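Long-range contact in MsStt7d protein (Micromonas, PDB 4IX5), which probably acts as an ATP-dependent protein kinase, this chain being the kinase-domain part of a longer polypeptide: residues Gln45-Lys50 against Trp108-Asn113. Numbering follows the deposited sequence.
Sequences QDVVLK and WLMWAN. With ANP (phosphoaminophosphonic acid-adenylate ester), chain G.
V48 and K50 pair with W111 and L109, each pair exchanging two N-H...O=C bonds, as segments 45-50 and 108-112 run antiparallel (158° between their N-to-C directions) in the five-stranded sheet of the kinase N-lobe. Where the second strand ends, the ladder gains one more rung, N113 N to D46 O at 3.0 Å, in which the donor stands above the carbonyl plane.

The face carrying V48, K50, L109 and W111 looks to the nucleotide and to helix 59-76. K50 CB meets the edge of the W111 indole in its plane, 3.5 Å from CZ3. With CG anti to the backbone N (chi1 178°) and the chain extended beyond it, K50 passes the ring and carries its ammonium to a salt bridge with E66, consistent with the Lys-Glu pair of strand and helix C seen in active-like kinase conformations; K50 NZ is 4.2 Å from ANP O1B, too long for a hydrogen bond. W111 NE1 is tied to N70 of the same helix.

On the face of L49 and M110 the two side chains lie alongside, L49 CD2 3.8 Å from M110 CG, and V47 abuts the methionine; L49 CB also meets the W108 ring obliquely, 3.8 Å from CE3.

At the hinge end, the adenine amino group N6 donates to A112 O (2.9 Å, 138° at the hydrogen), and V48 CG2 lies 3.4 Å from ANP N6. N113 brings OD1 near ANP C2, this oxygen also accepting from G115 N; its ND2 reaches E116 and a water that donates to V47 O. The chemistry is thus divided: V48 packs its two methyls against the adenine, the A112 carbonyl accepts one bent hydrogen bond from the amino group, as hinge carbonyls do in protein kinases, and the strand pairing fixes the backbone from which K50 extends to E66.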
loop_
_atom_site.group_PDB
_atom_site.type_symbol
_atom_site.label_atom_id
_atom_site.label_comp_id
_atom_site.label_asym_id
_atom_site.label_seq_id
_atom_site.Cartn_x
_atom_site.Cartn_y
_atom_site.Cartn_z
ATOM N N GLN B 45 3.543 -18.538 -22.422
ATOM C CA GLN B 45 4.327 -17.342 -22.141
ATOM C C GLN B 45 4.160 -16.966 -20.671
ATOM O O GLN B 45 3.046 -16.724 -20.206
ATOM C CB GLN B 45 3.910 -16.175 -23.045
ATOM C CG GLN B 45 4.084 -16.435 -24.527
ATOM C CD GLN B 45 3.712 -15.238 -25.384
ATOM O OE1 GLN B 45 4.052 -14.098 -25.065
ATOM N NE2 GLN B 45 3.009 -15.494 -26.483
ATOM N N ASP B 46 5.263 -16.949 -19.930
ATOM C CA ASP B 46 5.203 -16.541 -18.539
ATOM C C ASP B 46 5.068 -15.033 -18.461
ATOM O O ASP B 46 5.890 -14.295 -19.013
ATOM C CB ASP B 46 6.454 -16.998 -17.788
ATOM C CG ASP B 46 6.494 -18.497 -17.592
ATOM O OD1 ASP B 46 5.413 -19.114 -17.524
ATOM O OD2 ASP B 46 7.606 -19.057 -17.507
ATOM N N VAL B 47 4.030 -14.572 -17.772
ATOM C CA VAL B 47 3.797 -13.145 -17.669
ATOM C C VAL B 47 3.566 -12.745 -16.235
ATOM O O VAL B 47 3.427 -13.595 -15.358
ATOM C CB VAL B 47 2.605 -12.684 -18.568
ATOM C CG1 VAL B 47 2.907 -12.991 -20.036
ATOM C CG2 VAL B 47 1.293 -13.345 -18.140
ATOM N N VAL B 48 3.594 -11.440 -15.998
ATOM C CA VAL B 48 3.156 -10.897 -14.718
ATOM C C VAL B 48 2.042 -9.904 -14.987
ATOM O O VAL B 48 2.036 -9.200 -16.003
ATOM C CB VAL B 48 4.298 -10.247 -13.912
ATOM C CG1 VAL B 48 5.344 -11.294 -13.563
ATOM C CG2 VAL B 48 4.910 -9.098 -14.690
ATOM N N LEU B 49 1.076 -9.878 -14.078
ATOM C CA LEU B 49 -0.158 -9.134 -14.269
ATOM C C LEU B 49 -0.382 -8.269 -13.046
ATOM O O LEU B 49 -0.150 -8.725 -11.918
ATOM C CB LEU B 49 -1.309 -10.124 -14.375
ATOM C CG LEU B 49 -1.248 -11.018 -15.607
ATOM C CD1 LEU B 49 -1.861 -12.395 -15.349
ATOM C CD2 LEU B 49 -1.940 -10.300 -16.752
ATOM N N LYS B 50 -0.812 -7.028 -13.254
ATOM C CA LYS B 50 -1.075 -6.118 -12.134
ATOM C C LYS B 50 -2.441 -5.478 -12.265
ATOM O O LYS B 50 -2.802 -4.998 -13.339
ATOM C CB LYS B 50 -0.004 -5.009 -12.066
ATOM C CG LYS B 50 -0.226 -3.975 -10.951
ATOM C CD LYS B 50 0.952 -2.990 -10.837
ATOM C CE LYS B 50 0.801 -2.118 -9.589
ATOM N NZ LYS B 50 1.881 -1.085 -9.497
ATOM N N TRP B 108 -6.192 -4.247 -16.071
ATOM C CA TRP B 108 -4.991 -5.029 -15.773
ATOM C C TRP B 108 -3.857 -4.570 -16.671
ATOM O O TRP B 108 -4.084 -4.200 -17.827
ATOM C CB TRP B 108 -5.246 -6.517 -16.031
ATOM C CG TRP B 108 -6.139 -7.189 -15.023
ATOM C CD1 TRP B 108 -7.508 -7.241 -15.027
ATOM C CD2 TRP B 108 -5.709 -7.946 -13.893
ATOM N NE1 TRP B 108 -7.950 -7.974 -13.949
ATOM C CE2 TRP B 108 -6.863 -8.412 -13.235
ATOM C CE3 TRP B 108 -4.457 -8.270 -13.372
ATOM C CZ2 TRP B 108 -6.797 -9.186 -12.084
ATOM C CZ3 TRP B 108 -4.392 -9.026 -12.219
ATOM C CH2 TRP B 108 -5.552 -9.474 -11.586
ATOM N N LEU B 109 -2.637 -4.580 -16.138
ATOM C CA LEU B 109 -1.443 -4.397 -16.971
ATOM C C LEU B 109 -0.673 -5.712 -17.055
ATOM O O LEU B 109 -0.701 -6.522 -16.128
ATOM C CB LEU B 109 -0.529 -3.311 -16.392
ATOM C CG LEU B 109 -1.160 -1.941 -16.130
ATOM C CD1 LEU B 109 -0.062 -0.946 -15.677
ATOM C CD2 LEU B 109 -1.901 -1.410 -17.357
ATOM N N MET B 110 0.036 -5.924 -18.161
ATOM C CA MET B 110 0.783 -7.167 -18.326
ATOM C C MET B 110 2.207 -6.926 -18.835
ATOM O O MET B 110 2.441 -6.041 -19.666
ATOM C CB MET B 110 0.031 -8.094 -19.293
ATOM C CG MET B 110 0.641 -9.477 -19.417
ATOM S SD MET B 110 -0.445 -10.566 -20.358
ATOM C CE MET B 110 -0.173 -9.916 -21.998
ATOM N N TRP B 111 3.149 -7.707 -18.309
ATOM C CA TRP B 111 4.550 -7.630 -18.713
ATOM C C TRP B 111 5.092 -9.038 -18.881
ATOM O O TRP B 111 4.539 -9.993 -18.333
ATOM C CB TRP B 111 5.410 -6.966 -17.625
ATOM C CG TRP B 111 5.085 -5.558 -17.273
ATOM C CD1 TRP B 111 5.682 -4.428 -17.749
ATOM C CD2 TRP B 111 4.110 -5.129 -16.324
ATOM N NE1 TRP B 111 5.124 -3.312 -17.170
ATOM C CE2 TRP B 111 4.155 -3.715 -16.290
ATOM C CE3 TRP B 111 3.195 -5.805 -15.507
ATOM C CZ2 TRP B 111 3.333 -2.957 -15.454
ATOM C CZ3 TRP B 111 2.375 -5.053 -14.664
ATOM C CH2 TRP B 111 2.446 -3.638 -14.655
ATOM N N ALA B 112 6.190 -9.175 -19.620
ATOM C CA ALA B 112 6.913 -10.439 -19.629
ATOM C C ALA B 112 7.440 -10.727 -18.234
ATOM O O ALA B 112 7.885 -9.814 -17.547
ATOM C CB ALA B 112 8.084 -10.362 -20.588
ATOM N N ASN B 113 7.400 -11.987 -17.816
ATOM C CA ASN B 113 8.133 -12.397 -16.630
ATOM C C ASN B 113 9.624 -12.408 -16.972
ATOM O O ASN B 113 10.082 -13.227 -17.782
ATOM C CB ASN B 113 7.684 -13.781 -16.167
ATOM C CG ASN B 113 8.297 -14.173 -14.837
ATOM O OD1 ASN B 113 9.460 -13.872 -14.565
ATOM N ND2 ASN B 113 7.514 -14.851 -13.995
HETATM P PG ANP G . 6.029 -5.424 -4.451
HETATM O O1G ANP G . 5.711 -4.703 -3.203
HETATM O O2G ANP G . 7.237 -4.659 -5.174
HETATM O O3G ANP G . 6.473 -6.904 -4.048
HETATM P PB ANP G . 4.343 -3.937 -6.437
HETATM O O1B ANP G . 2.918 -3.549 -6.316
HETATM O O2B ANP G . 5.306 -2.755 -5.903
HETATM N N3B ANP G . 4.664 -5.404 -5.534
HETATM P PA ANP G . 6.026 -4.669 -8.614
HETATM O O1A ANP G . 5.899 -4.352 -10.079
HETATM O O2A ANP G . 7.138 -4.035 -7.818
HETATM O O3A ANP G . 4.609 -4.227 -7.993
HETATM O "O5'" ANP G . 6.136 -6.259 -8.411
HETATM C "C5'" ANP G . 6.045 -6.917 -7.143
HETATM C "C4'" ANP G . 6.575 -8.345 -7.217
HETATM O "O4'" ANP G . 6.341 -8.893 -8.514
HETATM C "C3'" ANP G . 8.074 -8.393 -6.994
HETATM O "O3'" ANP G . 8.406 -9.538 -6.228
HETATM C "C2'" ANP G . 8.670 -8.667 -8.341
HETATM O "O2'" ANP G . 9.707 -9.611 -8.135
HETATM C "C1'" ANP G . 7.552 -9.298 -9.144
HETATM N N9 ANP G . 7.577 -8.792 -10.529
HETATM C C8 ANP G . 7.081 -7.621 -10.943
HETATM N N7 ANP G . 7.256 -7.445 -12.268
HETATM C C5 ANP G . 7.885 -8.532 -12.719
HETATM C C6 ANP G . 8.380 -8.993 -14.025
HETATM N N6 ANP G . 8.209 -8.227 -15.115
HETATM N N1 ANP G . 8.978 -10.188 -14.075
HETATM C C2 ANP G . 9.147 -10.949 -12.988
HETATM N N3 ANP G . 8.732 -10.592 -11.766
HETATM C C4 ANP G . 8.109 -9.415 -11.573
HETATM O O HOH W 1 4.958 -15.871 -14.570
#